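Local coordinates for envelope glycoprotein (Thogoto virus, PDB 5XEA) that probably attaches the virus to its host-cell receptor and later induces fusion of the virion with the host membrane, at residues G143-N152 and R414-F425; A37-T48 and D186-F195. All coordinates share one frame; numbering follows the deposited sequence.

Contact 1: G143-N152 and R414-F425; sequences GVTTSPVFFN and RGTVQSEDGWSF
Asn152 OD1 is gripped end-on by both terminal nitrogens of Arg414. Arg414 NH2 is 2.8 Å from Asn152 OD1 and lies in the carbonyl plane, on a lone pair. Arg414 NH1, 3.0 Å from Asn152 OD1, is tilted 32° out of that plane. NH1 also gives a weak bond to Phe151 O. Arg414 NH2 also forms a salt bridge with Asp283 of the second subunit. The Phe150 ring lies between Arg414 and Glu420. Its CG stands between the backbone N and the carbonyl carbon (chi1 62°), which turns the ring toward both. Arg414 CB sits over the centre of one face, and water 2, bonded to Phe150 O, covers the opposite face. Glu420 OE2 uses its syn lone pair to accept Phe150 N at 2.9 Å, and lies 3.1 Å from Phe150 CD2. Glu420 is also the N-cap residue of helix 421-437. This helix packs on strand 133-156 of the large antiparallel sheet in the gp64-type fusion glycoprotein; its start, 421-425, makes 138° with strand 143-149. Gly422 lets the helix come close: its CA is 3.6 Å from Ser147 CB. Water 1 joins Pro148 O to Gly422 N. Val149 CG1 meets Trp423 NE1 at 3.6 Å. Farther along, Thr145 CB lies over the centre of the Phe425 ring, 3.6 Å from its centroid, in a CH-pi contact. The edge of that ring meets the backbone of Gly143.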
loop_
_atom_site.group_PDB
_atom_site.type_symbol
_atom_site.label_atom_id
_atom_site.label_comp_id
_atom_site.label_asym_id
_atom_site.label_seq_id
_atom_site.Cartn_x
_atom_site.Cartn_y
_atom_site.Cartn_z
ATOM N N GLY B 143 -17.721 28.846 -0.765
ATOM C CA GLY B 143 -16.467 28.428 -0.168
ATOM C C GLY B 143 -15.411 28.303 -1.241
ATOM O O GLY B 143 -15.720 28.193 -2.434
ATOM N N VAL B 144 -14.153 28.323 -0.805
ATOM C CA VAL B 144 -13.035 28.280 -1.742
ATOM C C VAL B 144 -11.875 27.555 -1.074
ATOM O O VAL B 144 -11.676 27.658 0.142
ATOM C CB VAL B 144 -12.628 29.692 -2.206
ATOM C CG1 VAL B 144 -12.130 30.529 -1.025
ATOM C CG2 VAL B 144 -11.557 29.629 -3.314
ATOM N N THR B 145 -11.125 26.799 -1.873
ATOM C CA THR B 145 -9.859 26.235 -1.439
ATOM C C THR B 145 -8.816 26.470 -2.521
ATOM O O THR B 145 -9.126 26.505 -3.717
ATOM C CB THR B 145 -9.960 24.721 -1.122
ATOM O OG1 THR B 145 -8.827 24.311 -0.345
ATOM C CG2 THR B 145 -9.984 23.882 -2.401
ATOM N N THR B 146 -7.574 26.639 -2.085
ATOM C CA THR B 146 -6.410 26.636 -2.969
ATOM C C THR B 146 -5.453 25.605 -2.396
ATOM O O THR B 146 -4.956 25.773 -1.278
ATOM C CB THR B 146 -5.739 28.007 -3.055
ATOM O OG1 THR B 146 -5.368 28.441 -1.738
ATOM C CG2 THR B 146 -6.671 29.030 -3.693
ATOM N N SER B 147 -5.241 24.519 -3.125
ATOM C CA SER B 147 -4.480 23.416 -2.553
ATOM C C SER B 147 -3.536 22.839 -3.592
ATOM O O SER B 147 -3.858 22.808 -4.787
ATOM C CB SER B 147 -5.396 22.297 -2.025
ATOM O OG SER B 147 -6.382 22.824 -1.129
ATOM N N PRO B 148 -2.364 22.379 -3.165
ATOM C CA PRO B 148 -1.475 21.671 -4.087
ATOM C C PRO B 148 -1.940 20.236 -4.289
ATOM O O PRO B 148 -2.271 19.529 -3.335
ATOM C CB PRO B 148 -0.122 21.724 -3.369
ATOM C CG PRO B 148 -0.478 21.726 -1.930
ATOM C CD PRO B 148 -1.774 22.515 -1.818
ATOM N N VAL B 149 -1.948 19.799 -5.547
ATOM C CA VAL B 149 -2.245 18.415 -5.890
ATOM C C VAL B 149 -1.116 17.865 -6.759
ATOM O O VAL B 149 -0.589 18.573 -7.628
ATOM C CB VAL B 149 -3.603 18.283 -6.607
ATOM C CG1 VAL B 149 -4.791 18.711 -5.664
ATOM C CG2 VAL B 149 -3.591 19.075 -7.892
ATOM N N PHE B 150 -0.742 16.607 -6.527
ATOM C CA PHE B 150 0.311 16.022 -7.352
ATOM C C PHE B 150 -0.232 15.719 -8.745
ATOM O O PHE B 150 -1.446 15.733 -8.987
ATOM C CB PHE B 150 0.895 14.749 -6.714
ATOM C CG PHE B 150 -0.110 13.617 -6.533
ATOM C CD1 PHE B 150 -0.378 12.726 -7.563
ATOM C CD2 PHE B 150 -0.749 13.433 -5.318
ATOM C CE1 PHE B 150 -1.285 11.689 -7.379
ATOM C CE2 PHE B 150 -1.639 12.407 -5.124
ATOM C CZ PHE B 150 -1.913 11.533 -6.148
ATOM N N PHE B 151 0.682 15.441 -9.675
ATOM C CA PHE B 151 0.300 15.213 -11.060
ATOM C C PHE B 151 1.284 14.229 -11.675
ATOM O O PHE B 151 2.265 13.833 -11.046
ATOM C CB PHE B 151 0.259 16.535 -11.844
ATOM C CG PHE B 151 1.601 17.237 -11.919
ATOM C CD1 PHE B 151 2.472 16.988 -12.966
ATOM C CD2 PHE B 151 1.993 18.117 -10.925
ATOM C CE1 PHE B 151 3.718 17.622 -13.027
ATOM C CE2 PHE B 151 3.217 18.748 -10.968
ATOM C CZ PHE B 151 4.090 18.497 -12.022
ATOM N N ASN B 152 0.984 13.805 -12.903
ATOM C CA ASN B 152 1.896 13.034 -13.727
ATOM C C ASN B 152 2.284 13.852 -14.951
ATOM O O ASN B 152 1.612 14.827 -15.306
ATOM C CB ASN B 152 1.268 11.715 -14.200
ATOM C CG ASN B 152 1.166 10.679 -13.092
ATOM O OD1 ASN B 152 1.944 10.683 -12.128
ATOM N ND2 ASN B 152 0.205 9.774 -13.234
ATOM N N ARG B 414 2.669 8.934 -2.817
ATOM C CA ARG B 414 1.839 10.108 -3.016
ATOM C C ARG B 414 0.435 9.984 -2.432
ATOM O O ARG B 414 -0.190 11.016 -2.202
ATOM C CB ARG B 414 1.736 10.441 -4.516
ATOM C CG ARG B 414 3.116 10.708 -5.191
ATOM C CD ARG B 414 2.975 11.210 -6.626
ATOM N NE ARG B 414 2.445 10.197 -7.531
ATOM C CZ ARG B 414 2.230 10.413 -8.817
ATOM N NH1 ARG B 414 2.510 11.598 -9.315
ATOM N NH2 ARG B 414 1.733 9.463 -9.596
ATOM N N GLY B 415 -0.061 8.772 -2.187
ATOM C CA GLY B 415 -1.410 8.579 -1.696
ATOM C C GLY B 415 -2.437 8.703 -2.808
ATOM O O GLY B 415 -2.130 9.099 -3.932
ATOM N N THR B 416 -3.698 8.372 -2.491
ATOM C CA THR B 416 -4.729 8.499 -3.502
ATOM C C THR B 416 -5.059 9.971 -3.722
ATOM O O THR B 416 -4.933 10.808 -2.822
ATOM C CB THR B 416 -6.023 7.741 -3.120
ATOM O OG1 THR B 416 -6.500 8.223 -1.861
ATOM C CG2 THR B 416 -5.797 6.243 -3.041
ATOM N N VAL B 417 -5.500 10.269 -4.945
ATOM C CA VAL B 417 -5.981 11.605 -5.289
ATOM C C VAL B 417 -7.070 12.051 -4.312
ATOM O O VAL B 417 -7.039 13.181 -3.788
ATOM C CB VAL B 417 -6.476 11.618 -6.751
ATOM C CG1 VAL B 417 -7.063 12.950 -7.122
ATOM C CG2 VAL B 417 -5.321 11.269 -7.708
ATOM N N GLN B 418 -8.036 11.158 -4.026
ATOM C CA GLN B 418 -9.142 11.514 -3.128
ATOM C C GLN B 418 -8.649 11.887 -1.741
ATOM O O GLN B 418 -9.348 12.602 -1.026
ATOM C CB GLN B 418 -10.161 10.369 -2.978
ATOM C CG GLN B 418 -10.588 9.694 -4.268
ATOM C CD GLN B 418 -9.645 8.558 -4.680
ATOM O OE1 GLN B 418 -8.506 8.803 -5.057
ATOM N NE2 GLN B 418 -10.128 7.322 -4.622
ATOM N N SER B 419 -7.472 11.399 -1.337
ATOM C CA SER B 419 -6.925 11.748 -0.032
ATOM C C SER B 419 -6.459 13.196 0.032
ATOM O O SER B 419 -6.267 13.721 1.133
ATOM C CB SER B 419 -5.736 10.843 0.324
ATOM O OG SER B 419 -6.135 9.561 0.760
ATOM N N GLU B 420 -6.249 13.845 -1.107
ATOM C CA GLU B 420 -5.686 15.188 -1.075
ATOM C C GLU B 420 -6.720 16.200 -0.601
ATOM O O GLU B 420 -7.901 16.091 -0.911
ATOM C CB GLU B 420 -5.172 15.572 -2.449
ATOM C CG GLU B 420 -4.028 14.684 -2.905
ATOM C CD GLU B 420 -3.649 14.991 -4.310
ATOM O OE1 GLU B 420 -4.384 14.546 -5.223
ATOM O OE2 GLU B 420 -2.636 15.697 -4.489
ATOM N N ASP B 421 -6.236 17.200 0.144
ATOM C CA ASP B 421 -7.091 18.239 0.702
ATOM C C ASP B 421 -7.905 18.950 -0.373
ATOM O O ASP B 421 -9.084 19.242 -0.167
ATOM C CB ASP B 421 -6.240 19.240 1.486
ATOM C CG ASP B 421 -5.651 18.636 2.756
ATOM O OD1 ASP B 421 -6.156 17.583 3.217
ATOM O OD2 ASP B 421 -4.695 19.225 3.307
ATOM N N GLY B 422 -7.303 19.234 -1.529
ATOM C CA GLY B 422 -8.040 19.946 -2.566
ATOM C C GLY B 422 -9.289 19.215 -3.031
ATOM O O GLY B 422 -10.346 19.827 -3.203
ATOM N N TRP B 423 -9.194 17.895 -3.225
ATOM C CA TRP B 423 -10.354 17.164 -3.713
ATOM C C TRP B 423 -11.276 16.754 -2.581
ATOM O O TRP B 423 -12.484 16.736 -2.779
ATOM C CB TRP B 423 -9.935 15.944 -4.525
ATOM C CG TRP B 423 -9.099 16.307 -5.701
ATOM C CD1 TRP B 423 -7.768 16.091 -5.848
ATOM C CD2 TRP B 423 -9.541 16.959 -6.894
ATOM N NE1 TRP B 423 -7.343 16.557 -7.078
ATOM C CE2 TRP B 423 -8.417 17.100 -7.735
ATOM C CE3 TRP B 423 -10.780 17.451 -7.327
ATOM C CZ2 TRP B 423 -8.493 17.703 -8.986
ATOM C CZ3 TRP B 423 -10.856 18.051 -8.573
ATOM C CH2 TRP B 423 -9.727 18.169 -9.388
ATOM N N SER B 424 -10.741 16.448 -1.389
ATOM C CA SER B 424 -11.627 16.165 -0.268
ATOM C C SER B 424 -12.442 17.384 0.146
ATOM O O SER B 424 -13.471 17.213 0.794
ATOM C CB SER B 424 -10.836 15.629 0.928
ATOM O OG SER B 424 -9.991 16.618 1.470
ATOM N N PHE B 425 -12.002 18.597 -0.218
ATOM C CA PHE B 425 -12.805 19.808 -0.018
ATOM C C PHE B 425 -14.154 19.702 -0.714
ATOM O O PHE B 425 -15.168 20.196 -0.205
ATOM C CB PHE B 425 -12.032 21.023 -0.547
ATOM C CG PHE B 425 -12.731 22.372 -0.355
ATOM C CD1 PHE B 425 -12.722 23.007 0.880
ATOM C CD2 PHE B 425 -13.299 23.034 -1.436
ATOM C CE1 PHE B 425 -13.329 24.254 1.057
ATOM C CE2 PHE B 425 -13.906 24.296 -1.274
ATOM C CZ PHE B 425 -13.918 24.904 -0.032
HETATM O O HOH W 1 -4.419 18.921 -1.426
HETATM O O HOH W 2 -3.441 14.709 -7.534
#

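Contact 2: A37-T48 and D186-F195; sequences AQNELLTAGYRT and DFSYLVKDNF
Tyr46 CG stands between its backbone N and carbonyl carbon (chi1 66°), which swings the Tyr46 ring alongside Phe187. Phe187 contributes an unusual chi1 of -99°, and its ring comes back toward strand 40-56. With the backbones paired here, this torsion brings the Phe187 ring under Tyr46 CB. The CH-pi contact runs 3.6 Å from Tyr46 CB to the Phe187 ring centroid. The two side chains run alongside each other, with ring planes 41° apart. Ala44 CB touches the edge of the Phe187 ring and also reaches Tyr189 CD1 at 3.8 Å. On the same sheet face, Leu42 CD1 packs on Val191 CG2. Tyr189 in turn stacks on Trp182.

The backbones form a regular antiparallel pair. Leu41 with Lys192, Thr43 with Leu190, and Gly45 with Ser188 are hydrogen-bonded pairs. The two bonds between Thr43 and Leu190 are nearly straight; Leu190 N to Thr43 O is 2.7 Å. Arg47 N to Asp186 O adds a longer bond, 3.2 Å, at the far end. There water 3 links Thr48 OG1 with Asp186 OD2, and Thr48 OG1 also bonds to His72. The face that carries Thr43 and Leu190 is covered by helix 77-86. In the large sheet, strand 40-56 pairs with strand 187-192 on one edge and with strand 133-156 on the other.

At the other end, Glu40 and Asp193 run alongside each other with nearly coplanar carboxylates. Val191 CG1 packs against the Glu40 carboxylate. Glu40 OE1 bonds to Thr164, and OE2 has a weak bond to His174. Glu40 OE2 is only 2.8 Å from Asp193 OD1. Two buried acids this close probably share a proton, so the pairing may depend on pH.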
loop_
_atom_site.group_PDB
_atom_site.type_symbol
_atom_site.label_atom_id
_atom_site.label_comp_id
_atom_site.label_asym_id
_atom_site.label_seq_id
_atom_site.Cartn_x
_atom_site.Cartn_y
_atom_site.Cartn_z
ATOM N N ALA B 37 8.545 21.992 -10.079
ATOM C CA ALA B 37 7.861 21.646 -8.839
ATOM C C ALA B 37 7.095 20.338 -9.003
ATOM O O ALA B 37 6.924 19.819 -10.109
ATOM C CB ALA B 37 6.919 22.772 -8.403
ATOM N N GLN B 38 6.640 19.789 -7.877
ATOM C CA GLN B 38 5.926 18.516 -7.869
ATOM C C GLN B 38 4.432 18.659 -7.554
ATOM O O GLN B 38 3.779 17.660 -7.222
ATOM C CB GLN B 38 6.587 17.557 -6.878
ATOM C CG GLN B 38 8.089 17.406 -7.087
ATOM C CD GLN B 38 8.515 15.962 -7.281
ATOM O OE1 GLN B 38 8.813 15.534 -8.398
ATOM N NE2 GLN B 38 8.551 15.204 -6.190
ATOM N N ASN B 39 3.871 19.870 -7.668
ATOM C CA ASN B 39 2.451 20.091 -7.425
ATOM C C ASN B 39 1.883 21.098 -8.417
ATOM O O ASN B 39 2.547 22.080 -8.764
ATOM C CB ASN B 39 2.200 20.594 -5.994
ATOM C CG ASN B 39 2.444 19.524 -4.943
ATOM O OD1 ASN B 39 2.040 18.367 -5.105
ATOM N ND2 ASN B 39 3.108 19.906 -3.855
ATOM N N GLU B 40 0.660 20.829 -8.888
ATOM C CA GLU B 40 -0.204 21.840 -9.481
ATOM C C GLU B 40 -0.947 22.581 -8.380
ATOM O O GLU B 40 -0.991 22.145 -7.230
ATOM C CB GLU B 40 -1.233 21.227 -10.420
ATOM C CG GLU B 40 -0.684 20.273 -11.427
ATOM C CD GLU B 40 -1.745 19.813 -12.389
ATOM O OE1 GLU B 40 -2.606 18.999 -11.990
ATOM O OE2 GLU B 40 -1.740 20.285 -13.542
ATOM N N LEU B 41 -1.536 23.717 -8.737
ATOM C CA LEU B 41 -2.362 24.480 -7.814
ATOM C C LEU B 41 -3.816 24.300 -8.215
ATOM O O LEU B 41 -4.218 24.706 -9.313
ATOM C CB LEU B 41 -2.003 25.964 -7.803
ATOM C CG LEU B 41 -2.704 26.672 -6.646
ATOM C CD1 LEU B 41 -2.037 26.307 -5.327
ATOM C CD2 LEU B 41 -2.749 28.179 -6.851
ATOM N N LEU B 42 -4.589 23.663 -7.349
ATOM C CA LEU B 42 -6.012 23.487 -7.583
ATOM C C LEU B 42 -6.750 24.558 -6.797
ATOM O O LEU B 42 -6.670 24.600 -5.565
ATOM C CB LEU B 42 -6.483 22.092 -7.173
ATOM C CG LEU B 42 -8.004 21.953 -7.033
ATOM C CD1 LEU B 42 -8.698 22.047 -8.385
ATOM C CD2 LEU B 42 -8.349 20.653 -6.330
ATOM N N THR B 43 -7.426 25.442 -7.506
ATOM C CA THR B 43 -8.370 26.367 -6.890
ATOM C C THR B 43 -9.772 25.866 -7.197
ATOM O O THR B 43 -10.129 25.687 -8.369
ATOM C CB THR B 43 -8.173 27.795 -7.396
ATOM O OG1 THR B 43 -6.844 28.221 -7.081
ATOM C CG2 THR B 43 -9.168 28.731 -6.718
ATOM N N ALA B 44 -10.550 25.610 -6.150
ATOM C CA ALA B 44 -11.912 25.116 -6.309
ATOM C C ALA B 44 -12.856 25.959 -5.470
ATOM O O ALA B 44 -12.607 26.187 -4.283
ATOM C CB ALA B 44 -12.028 23.642 -5.917
ATOM N N GLY B 45 -13.935 26.414 -6.084
ATOM C CA GLY B 45 -14.911 27.237 -5.393
ATOM C C GLY B 45 -16.330 26.809 -5.702
ATOM O O GLY B 45 -16.629 26.312 -6.788
ATOM N N TYR B 46 -17.212 27.014 -4.716
ATOM C CA TYR B 46 -18.623 26.683 -4.856
ATOM C C TYR B 46 -19.469 27.835 -4.345
ATOM O O TYR B 46 -19.038 28.609 -3.487
ATOM C CB TYR B 46 -19.001 25.377 -4.113
ATOM C CG TYR B 46 -18.898 25.434 -2.603
ATOM C CD1 TYR B 46 -19.996 25.784 -1.817
ATOM C CD2 TYR B 46 -17.702 25.122 -1.963
ATOM C CE1 TYR B 46 -19.892 25.841 -0.439
ATOM C CE2 TYR B 46 -17.592 25.180 -0.588
ATOM C CZ TYR B 46 -18.686 25.535 0.174
ATOM O OH TYR B 46 -18.558 25.580 1.550
ATOM N N ARG B 47 -20.679 27.935 -4.885
ATOM C CA ARG B 47 -21.645 28.935 -4.446
ATOM C C ARG B 47 -23.031 28.463 -4.849
ATOM O O ARG B 47 -23.247 28.089 -6.008
ATOM C CB ARG B 47 -21.343 30.303 -5.056
ATOM C CG ARG B 47 -22.377 31.399 -4.734
ATOM C CD ARG B 47 -21.814 32.736 -5.194
ATOM N NE ARG B 47 -21.590 32.724 -6.633
ATOM C CZ ARG B 47 -20.905 33.643 -7.303
ATOM N NH1 ARG B 47 -20.369 34.677 -6.667
ATOM N NH2 ARG B 47 -20.774 33.523 -8.620
ATOM N N THR B 48 -23.955 28.495 -3.901
ATOM C CA THR B 48 -25.331 28.074 -4.138
ATOM C C THR B 48 -26.257 28.967 -3.328
ATOM O O THR B 48 -25.899 29.442 -2.241
ATOM C CB THR B 48 -25.497 26.576 -3.767
ATOM O OG1 THR B 48 -24.777 25.772 -4.710
ATOM C CG2 THR B 48 -26.934 26.144 -3.745
ATOM N N ASP B 186 -22.430 23.191 -8.614
ATOM C CA ASP B 186 -22.145 24.335 -7.762
ATOM C C ASP B 186 -20.676 24.755 -7.770
ATOM O O ASP B 186 -20.369 25.868 -7.326
ATOM C CB ASP B 186 -22.583 23.992 -6.331
ATOM C CG ASP B 186 -21.912 22.727 -5.789
ATOM O OD1 ASP B 186 -21.653 21.779 -6.579
ATOM O OD2 ASP B 186 -21.628 22.698 -4.556
ATOM N N PHE B 187 -19.779 23.904 -8.276
ATOM C CA PHE B 187 -18.341 24.099 -8.216
ATOM C C PHE B 187 -17.799 24.598 -9.548
ATOM O O PHE B 187 -18.265 24.211 -10.623
ATOM C CB PHE B 187 -17.627 22.782 -7.850
ATOM C CG PHE B 187 -17.251 22.671 -6.395
ATOM C CD1 PHE B 187 -16.032 23.130 -5.942
ATOM C CD2 PHE B 187 -18.128 22.116 -5.478
ATOM C CE1 PHE B 187 -15.678 23.026 -4.595
ATOM C CE2 PHE B 187 -17.794 22.019 -4.130
ATOM C CZ PHE B 187 -16.571 22.474 -3.692
ATOM N N SER B 188 -16.784 25.447 -9.459
ATOM C CA SER B 188 -15.836 25.616 -10.553
ATOM C C SER B 188 -14.437 25.261 -10.065
ATOM O O SER B 188 -14.132 25.370 -8.872
ATOM C CB SER B 188 -15.868 27.047 -11.109
ATOM O OG SER B 188 -17.157 27.345 -11.629
ATOM N N TYR B 189 -13.592 24.838 -11.002
ATOM C CA TYR B 189 -12.247 24.364 -10.712
ATOM C C TYR B 189 -11.245 25.043 -11.631
ATOM O O TYR B 189 -11.454 25.121 -12.847
ATOM C CB TYR B 189 -12.122 22.853 -10.905
ATOM C CG TYR B 189 -13.155 22.037 -10.177
ATOM C CD1 TYR B 189 -12.871 21.462 -8.947
ATOM C CD2 TYR B 189 -14.403 21.826 -10.732
ATOM C CE1 TYR B 189 -13.821 20.697 -8.272
ATOM C CE2 TYR B 189 -15.371 21.060 -10.061
ATOM C CZ TYR B 189 -15.066 20.502 -8.836
ATOM O OH TYR B 189 -16.026 19.756 -8.190
ATOM N N LEU B 190 -10.151 25.513 -11.047
ATOM C CA LEU B 190 -9.031 26.066 -11.804
ATOM C C LEU B 190 -7.756 25.323 -11.403
ATOM O O LEU B 190 -7.384 25.320 -10.223
ATOM C CB LEU B 190 -8.890 27.572 -11.554
ATOM C CG LEU B 190 -7.746 28.300 -12.279
ATOM C CD1 LEU B 190 -7.870 28.210 -13.799
ATOM C CD2 LEU B 190 -7.708 29.740 -11.822
ATOM N N VAL B 191 -7.115 24.667 -12.364
ATOM C CA VAL B 191 -5.835 23.983 -12.135
ATOM C C VAL B 191 -4.737 24.776 -12.836
ATOM O O VAL B 191 -4.759 24.916 -14.064
ATOM C CB VAL B 191 -5.847 22.527 -12.632
ATOM C CG1 VAL B 191 -4.501 21.873 -12.368
ATOM C CG2 VAL B 191 -6.919 21.723 -11.956
ATOM N N LYS B 192 -3.769 25.265 -12.058
ATOM C CA LYS B 192 -2.690 26.131 -12.535
ATOM C C LYS B 192 -1.324 25.479 -12.298
ATOM O O LYS B 192 -1.059 24.957 -11.213
ATOM C CB LYS B 192 -2.764 27.491 -11.824
ATOM C CG LYS B 192 -1.741 28.523 -12.276
ATOM C CD LYS B 192 -1.884 28.863 -13.758
ATOM C CE LYS B 192 -0.605 29.508 -14.306
ATOM N NZ LYS B 192 -0.179 30.687 -13.499
ATOM N N ASP B 193 -0.450 25.531 -13.305
ATOM C CA ASP B 193 0.924 25.029 -13.191
ATOM C C ASP B 193 1.875 26.209 -13.028
ATOM O O ASP B 193 2.058 26.998 -13.959
ATOM C CB ASP B 193 1.316 24.198 -14.410
ATOM C CG ASP B 193 0.413 23.013 -14.607
ATOM O OD1 ASP B 193 -0.110 22.512 -13.590
ATOM O OD2 ASP B 193 0.226 22.587 -15.764
ATOM N N ASN B 194 2.459 26.337 -11.845
ATOM C CA ASN B 194 3.492 27.339 -11.585
ATOM C C ASN B 194 4.878 26.691 -11.658
ATOM O O ASN B 194 5.666 26.690 -10.709
ATOM C CB ASN B 194 3.243 28.008 -10.237
ATOM C CG ASN B 194 1.903 28.738 -10.184
ATOM O OD1 ASN B 194 1.540 29.476 -11.104
ATOM N ND2 ASN B 194 1.159 28.527 -9.101
ATOM N N PHE B 195 5.150 26.105 -12.819
ATOM C CA PHE B 195 6.402 25.410 -13.081
ATOM C C PHE B 195 6.557 25.282 -14.587
ATOM O O PHE B 195 5.612 25.499 -15.350
ATOM C CB PHE B 195 6.457 24.028 -12.404
ATOM C CG PHE B 195 5.321 23.089 -12.795
ATOM C CD1 PHE B 195 5.324 22.428 -14.019
ATOM C CD2 PHE B 195 4.271 22.844 -11.908
ATOM C CE1 PHE B 195 4.291 21.566 -14.367
ATOM C CE2 PHE B 195 3.234 21.983 -12.246
ATOM C CZ PHE B 195 3.241 21.345 -13.476
HETATM O O HOH W 3 -23.415 24.226 -2.902
#

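How the contacts relate
From the N terminus, the chain first passes through 37-48, then 143-152, 186-195 and 414-425. Contact 2 closes the loop from 48 to 186, and contact 1 the longer one from 152 to 414. The segments alternate, so the two loops cross. The centres of the two contacts are about 9 Å apart. Both meet in one sheet, where strands 40-56 and 133-156 are neighbours: Ser147 O lies 2.8 Å from Leu42 N, a probable hydrogen bond. The Phe151 and Phe195 rings also pack together. Contact 2 adds strand 187-192 beside strand 40-56, while contact 1 brings the late helix 421-437 onto the sheet.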